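4-phosphoerythronate dehydrogenase (PDB 4PRK) probably catalyses the NAD-dependent interconversion of pyruvate and D-lactate, as a D-lactate dehydrogenase of the D-isomer-specific 2-hydroxyacid dehydrogenase family. Local coordinates at residues Lys219-Met224 / Ala228-Ala233; Ala242-Ala247 / His251-Ala256. All blocks are in the same frame, centred on the assembly; numbering follows the deposited sequence.

Interaction 1 of 2, residues Lys219-Met224 / Ala228-Ala233; sequences KQFAEM and AILINA
F221 holds CG beside its backbone N and anti to its carbonyl carbon (chi1 -72°), while L230 sends CG the other way, opposite its own N (chi1 174°), and these two settings bring the phenyl ring and the leucine branch together. The contact belongs to a beta-alpha-beta unit of the Rossmann-type NAD-binding domain, in which helix 218-223 leads through a short loop into strand 229-232 of the parallel sheet. One branch of the leucine does the touching: L230 CD2 stands 3.7 Å from F221 CE1 and 3.9 Å from F221 CZ, so it meets the far end of the ring and not its root. The two side chains cross at about a right angle, and the methyl approaches the ring obliquely.

M224 is the first residue beyond the helix, and its N still bonds back to F221 O at 3.1 Å. M224 starts its side chain toward 228-233, and A228 points its CB back toward M224, while the methionine chain beyond CG runs extended back past the phenyl group, with M224 SD 3.9 Å from F221 CD1. All four touching residues are buried, and the interface is wholly apolar. The same layer takes in I202 of the adjacent strand 201-204, which both M224 and L230 touch, and the F221 ring also packs on A243, L244 and A247 of helix 241-250, wedged between that helix and the sheet. At the turn, where helix gives way to strand, the two segments meet through M224 CB and A228 CB, 4.2 Å apart.

Interaction 2 of 2, residues Ala242-Ala247 / His251-Ala256; sequences AALIEA and HEIAAA
L244 and I253 cross at about a right angle and meet through single methyl groups, L244 CD1 lying 3.9 Å from I253 CD1. They join helix 241-250 to the segment that leads into strand 255-258, within the next beta-alpha-beta unit of the Rossmann-type domain. L244 reaches the strand side because CG stands opposite the backbone N (chi1 168°), which carries CD1 to the strand although CB itself does not point there. The same methyl also rests on A256, 4.0 Å from its CB, so one leucine methyl bridges I253 of the loop and A256 of the strand. In I253 the longer branch, CG1, takes the crowded position between backbone N and carbonyl carbon. That setting turns CD1 toward the leucine and brings CG1 within 4.5 Å of A247 CB. I253 also lies against F221 and M224 of the preceding helix-to-strand return, and V239 adds to the apolar patch beside L244.

The chain reverses at the end of the helix through a Schellman motif. H251, with positive phi, leaves the helical conformation; its CB points away from 242-247 and the residue is exposed. E252 starts toward A247, their CB atoms 4.4 Å apart, but the rest of the glutamate chain leads away. The bond of this motif that crosses the two segments runs from E252 N to A247 O, 2.8 Å long, with an N-H...O angle of 157° and the donor tilted 18° from the carbonyl plane.

Interactions 1 and 2 are successive helix-to-strand returns of one Rossmann-type domain, in series along the chain with centres about 8 Å apart. Their strands, 229-232 and 255-258, are neighbours in the parallel sheet: L230 N lies 3.0 Å from A255 O, a probable hydrogen bond, and just before the strands A228 O lies 2.8 Å from A254 N, probably bonded as well. On the helix side of the sheet the helices meet through the F221 ring, whose CZ is 3.5 Å from L244 CA, so the phenyl group of interaction 1 also packs on the leucine of interaction 2. Together the contacts form continuous core packing within the domain that probably binds NAD.

Interaction 1 of 2, residues Lys219-Met224 / Ala228-Ala233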
loop_
_atom_site.group_PDB
_atom_site.type_symbol
_atom_site.label_atom_id
_atom_site.label_comp_id
_atom_site.label_asym_id
_atom_site.label_seq_id
_atom_site.Cartn_x
_atom_site.Cartn_y
_atom_site.Cartn_z
ATOM N N LYS A 219 -9.672 -1.046 34.828
ATOM C CA LYS A 219 -9.634 0.405 34.573
ATOM C C LYS A 219 -9.430 0.646 33.063
ATOM O O LYS A 219 -10.103 1.491 32.481
ATOM C CB LYS A 219 -8.549 1.079 35.438
ATOM C CG LYS A 219 -8.179 2.508 35.064
ATOM C CD LYS A 219 -9.362 3.491 35.191
ATOM C CE LYS A 219 -8.992 4.908 34.765
ATOM N NZ LYS A 219 -7.639 5.272 35.278
ATOM N N GLN A 220 -8.602 -0.176 32.406
ATOM C CA GLN A 220 -8.325 0.034 30.971
ATOM C C GLN A 220 -9.517 -0.334 30.056
ATOM O O GLN A 220 -9.847 0.399 29.128
ATOM C CB GLN A 220 -7.029 -0.661 30.583
ATOM C CG GLN A 220 -5.784 -0.059 31.224
ATOM C CD GLN A 220 -5.696 -0.337 32.727
ATOM O OE1 GLN A 220 -6.207 -1.341 33.224
ATOM N NE2 GLN A 220 -5.063 0.565 33.451
ATOM N N PHE A 221 -10.200 -1.427 30.344
ATOM C CA PHE A 221 -11.474 -1.732 29.667
ATOM C C PHE A 221 -12.491 -0.605 29.831
ATOM O O PHE A 221 -13.196 -0.186 28.869
ATOM C CB PHE A 221 -12.059 -3.060 30.189
ATOM C CG PHE A 221 -11.280 -4.316 29.716
ATOM C CD1 PHE A 221 -11.260 -4.689 28.365
ATOM C CD2 PHE A 221 -10.512 -5.054 30.603
ATOM C CE1 PHE A 221 -10.521 -5.810 27.937
ATOM C CE2 PHE A 221 -9.770 -6.170 30.178
ATOM C CZ PHE A 221 -9.779 -6.563 28.851
ATOM N N ALA A 222 -12.573 -0.059 31.038
ATOM C CA ALA A 222 -13.531 1.014 31.229
ATOM C C ALA A 222 -13.183 2.205 30.327
ATOM O O ALA A 222 -14.067 2.916 29.912
ATOM C CB ALA A 222 -13.576 1.445 32.679
ATOM N N GLU A 223 -11.908 2.415 30.031
ATOM C CA GLU A 223 -11.485 3.545 29.200
ATOM C C GLU A 223 -11.741 3.329 27.703
ATOM O O GLU A 223 -11.777 4.284 26.956
ATOM C CB GLU A 223 -10.000 3.848 29.429
ATOM C CG GLU A 223 -9.689 4.427 30.821
ATOM C CD GLU A 223 -8.195 4.451 31.171
ATOM O OE1 GLU A 223 -7.660 3.392 31.593
ATOM O OE2 GLU A 223 -7.553 5.535 31.063
ATOM N N MET A 224 -11.860 2.079 27.252
ATOM C CA MET A 224 -11.958 1.786 25.827
ATOM C C MET A 224 -13.351 2.111 25.308
ATOM O O MET A 224 -14.307 2.246 26.088
ATOM C CB MET A 224 -11.749 0.303 25.590
ATOM C CG MET A 224 -10.325 -0.155 25.742
ATOM S SD MET A 224 -10.310 -1.948 25.756
ATOM C CE MET A 224 -8.832 -2.209 26.720
ATOM N N ALA A 228 -15.234 -1.502 21.010
ATOM C CA ALA A 228 -13.795 -1.787 20.776
ATOM C C ALA A 228 -13.541 -3.261 20.657
ATOM O O ALA A 228 -14.226 -4.085 21.259
ATOM C CB ALA A 228 -12.904 -1.250 21.891
ATOM N N ILE A 229 -12.536 -3.582 19.861
ATOM C CA ILE A 229 -12.121 -4.953 19.625
ATOM C C ILE A 229 -10.709 -5.023 20.166
ATOM O O ILE A 229 -9.863 -4.197 19.781
ATOM C CB ILE A 229 -12.097 -5.267 18.122
ATOM C CG1 ILE A 229 -13.477 -5.105 17.497
ATOM C CG2 ILE A 229 -11.543 -6.670 17.857
ATOM C CD1 ILE A 229 -13.531 -5.315 15.988
ATOM N N LEU A 230 -10.478 -5.956 21.089
ATOM C CA LEU A 230 -9.204 -6.093 21.723
ATOM C C LEU A 230 -8.516 -7.308 21.120
ATOM O O LEU A 230 -9.101 -8.358 21.063
ATOM C CB LEU A 230 -9.340 -6.315 23.245
ATOM C CG LEU A 230 -7.957 -6.605 23.919
ATOM C CD1 LEU A 230 -7.011 -5.430 23.719
ATOM C CD2 LEU A 230 -8.033 -6.909 25.425
ATOM N N ILE A 231 -7.270 -7.163 20.688
ATOM C CA ILE A 231 -6.519 -8.290 20.141
ATOM C C ILE A 231 -5.271 -8.458 20.966
ATOM O O ILE A 231 -4.539 -7.520 21.103
ATOM C CB ILE A 231 -6.097 -8.017 18.683
ATOM C CG1 ILE A 231 -7.289 -7.828 17.752
ATOM C CG2 ILE A 231 -5.201 -9.144 18.178
ATOM C CD1 ILE A 231 -8.186 -9.030 17.582
ATOM N N ASN A 232 -5.021 -9.658 21.493
ATOM C CA ASN A 232 -3.752 -10.017 22.161
ATOM C C ASN A 232 -3.105 -11.265 21.549
ATOM O O ASN A 232 -3.482 -12.424 21.836
ATOM C CB ASN A 232 -3.956 -10.328 23.632
ATOM C CG ASN A 232 -2.640 -10.505 24.370
ATOM O OD1 ASN A 232 -1.571 -10.111 23.865
ATOM N ND2 ASN A 232 -2.705 -11.075 25.560
ATOM N N ALA A 233 -2.089 -10.999 20.752
ATOM C CA ALA A 233 -1.224 -12.013 20.203
ATOM C C ALA A 233 0.194 -11.814 20.698
ATOM O O ALA A 233 1.141 -12.330 20.079
ATOM C CB ALA A 233 -1.244 -11.988 18.696
#

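Interaction 2 of 2, residues Ala242-Ala247 / His251-Ala256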
loop_
_atom_site.group_PDB
_atom_site.type_symbol
_atom_site.label_atom_id
_atom_site.label_comp_id
_atom_site.label_asym_id
_atom_site.label_seq_id
_atom_site.Cartn_x
_atom_site.Cartn_y
_atom_site.Cartn_z
ATOM N N ALA A 242 -10.192 -12.155 33.897
ATOM C CA ALA A 242 -11.436 -11.907 34.630
ATOM C C ALA A 242 -12.059 -10.611 34.154
ATOM O O ALA A 242 -13.262 -10.551 33.846
ATOM C CB ALA A 242 -11.140 -11.822 36.152
ATOM N N ALA A 243 -11.240 -9.559 34.121
ATOM C CA ALA A 243 -11.724 -8.218 33.701
ATOM C C ALA A 243 -12.130 -8.236 32.247
ATOM O O ALA A 243 -13.058 -7.516 31.886
ATOM C CB ALA A 243 -10.676 -7.136 33.899
ATOM N N LEU A 244 -11.441 -9.058 31.437
ATOM C CA LEU A 244 -11.769 -9.215 30.018
ATOM C C LEU A 244 -13.172 -9.831 29.879
ATOM O O LEU A 244 -14.050 -9.298 29.181
ATOM C CB LEU A 244 -10.687 -10.069 29.314
ATOM C CG LEU A 244 -11.009 -10.572 27.893
ATOM C CD1 LEU A 244 -11.335 -9.420 26.990
ATOM C CD2 LEU A 244 -9.907 -11.383 27.240
ATOM N N ILE A 245 -13.383 -10.940 30.585
ATOM C CA ILE A 245 -14.640 -11.678 30.544
ATOM C C ILE A 245 -15.827 -10.797 30.975
ATOM O O ILE A 245 -16.849 -10.720 30.313
ATOM C CB ILE A 245 -14.513 -12.929 31.446
ATOM C CG1 ILE A 245 -13.694 -13.996 30.721
ATOM C CG2 ILE A 245 -15.864 -13.492 31.766
ATOM C CD1 ILE A 245 -13.424 -15.244 31.515
ATOM N N GLU A 246 -15.648 -10.126 32.099
ATOM C CA GLU A 246 -16.615 -9.191 32.610
ATOM C C GLU A 246 -16.937 -8.067 31.621
ATOM O O GLU A 246 -18.088 -7.722 31.370
ATOM C CB GLU A 246 -16.010 -8.619 33.876
ATOM C CG GLU A 246 -16.944 -7.739 34.643
ATOM C CD GLU A 246 -16.395 -7.375 36.016
ATOM O OE1 GLU A 246 -15.528 -8.134 36.543
ATOM O OE2 GLU A 246 -16.856 -6.340 36.557
ATOM N N ALA A 247 -15.894 -7.467 31.084
ATOM C CA ALA A 247 -16.064 -6.412 30.101
ATOM C C ALA A 247 -16.912 -6.891 28.913
ATOM O O ALA A 247 -17.794 -6.177 28.467
ATOM C CB ALA A 247 -14.695 -5.940 29.612
ATOM N N HIS A 251 -20.637 -5.898 27.806
ATOM C CA HIS A 251 -20.672 -5.202 26.510
ATOM C C HIS A 251 -19.973 -3.855 26.666
ATOM O O HIS A 251 -20.365 -2.841 26.106
ATOM C CB HIS A 251 -22.127 -5.114 25.961
ATOM C CG HIS A 251 -22.863 -6.443 25.950
ATOM N ND1 HIS A 251 -22.929 -7.263 24.842
ATOM C CD2 HIS A 251 -23.574 -7.082 26.914
ATOM C CE1 HIS A 251 -23.638 -8.347 25.116
ATOM N NE2 HIS A 251 -24.040 -8.265 26.371
ATOM N N GLU A 252 -18.925 -3.853 27.477
ATOM C CA GLU A 252 -18.079 -2.672 27.617
ATOM C C GLU A 252 -16.984 -2.709 26.567
ATOM O O GLU A 252 -16.284 -1.717 26.390
ATOM C CB GLU A 252 -17.452 -2.629 29.007
ATOM C CG GLU A 252 -18.425 -2.218 30.083
ATOM C CD GLU A 252 -18.877 -0.796 29.965
ATOM O OE1 GLU A 252 -18.179 0.106 29.373
ATOM O OE2 GLU A 252 -19.981 -0.593 30.495
ATOM N N ILE A 253 -16.814 -3.872 25.921
ATOM C CA ILE A 253 -16.097 -3.974 24.615
ATOM C C ILE A 253 -16.922 -4.873 23.715
ATOM O O ILE A 253 -17.796 -5.622 24.200
ATOM C CB ILE A 253 -14.659 -4.569 24.736
ATOM C CG1 ILE A 253 -14.708 -6.040 25.135
ATOM C CG2 ILE A 253 -13.767 -3.769 25.694
ATOM C CD1 ILE A 253 -13.349 -6.722 25.094
ATOM N N ALA A 254 -16.644 -4.837 22.417
ATOM C CA ALA A 254 -17.488 -5.563 21.462
ATOM C C ALA A 254 -16.998 -7.003 21.158
ATOM O O ALA A 254 -17.804 -7.866 20.796
ATOM C CB ALA A 254 -17.620 -4.768 20.178
ATOM N N ALA A 255 -15.694 -7.261 21.362
ATOM C CA ALA A 255 -15.060 -8.476 20.899
ATOM C C ALA A 255 -13.608 -8.576 21.339
ATOM O O ALA A 255 -12.987 -7.582 21.668
ATOM C CB ALA A 255 -15.137 -8.574 19.368
ATOM N N ALA A 256 -13.059 -9.792 21.257
ATOM C CA ALA A 256 -11.685 -10.027 21.634
ATOM C C ALA A 256 -11.160 -11.172 20.827
ATOM O O ALA A 256 -11.874 -12.140 20.628
ATOM C CB ALA A 256 -11.607 -10.388 23.109
#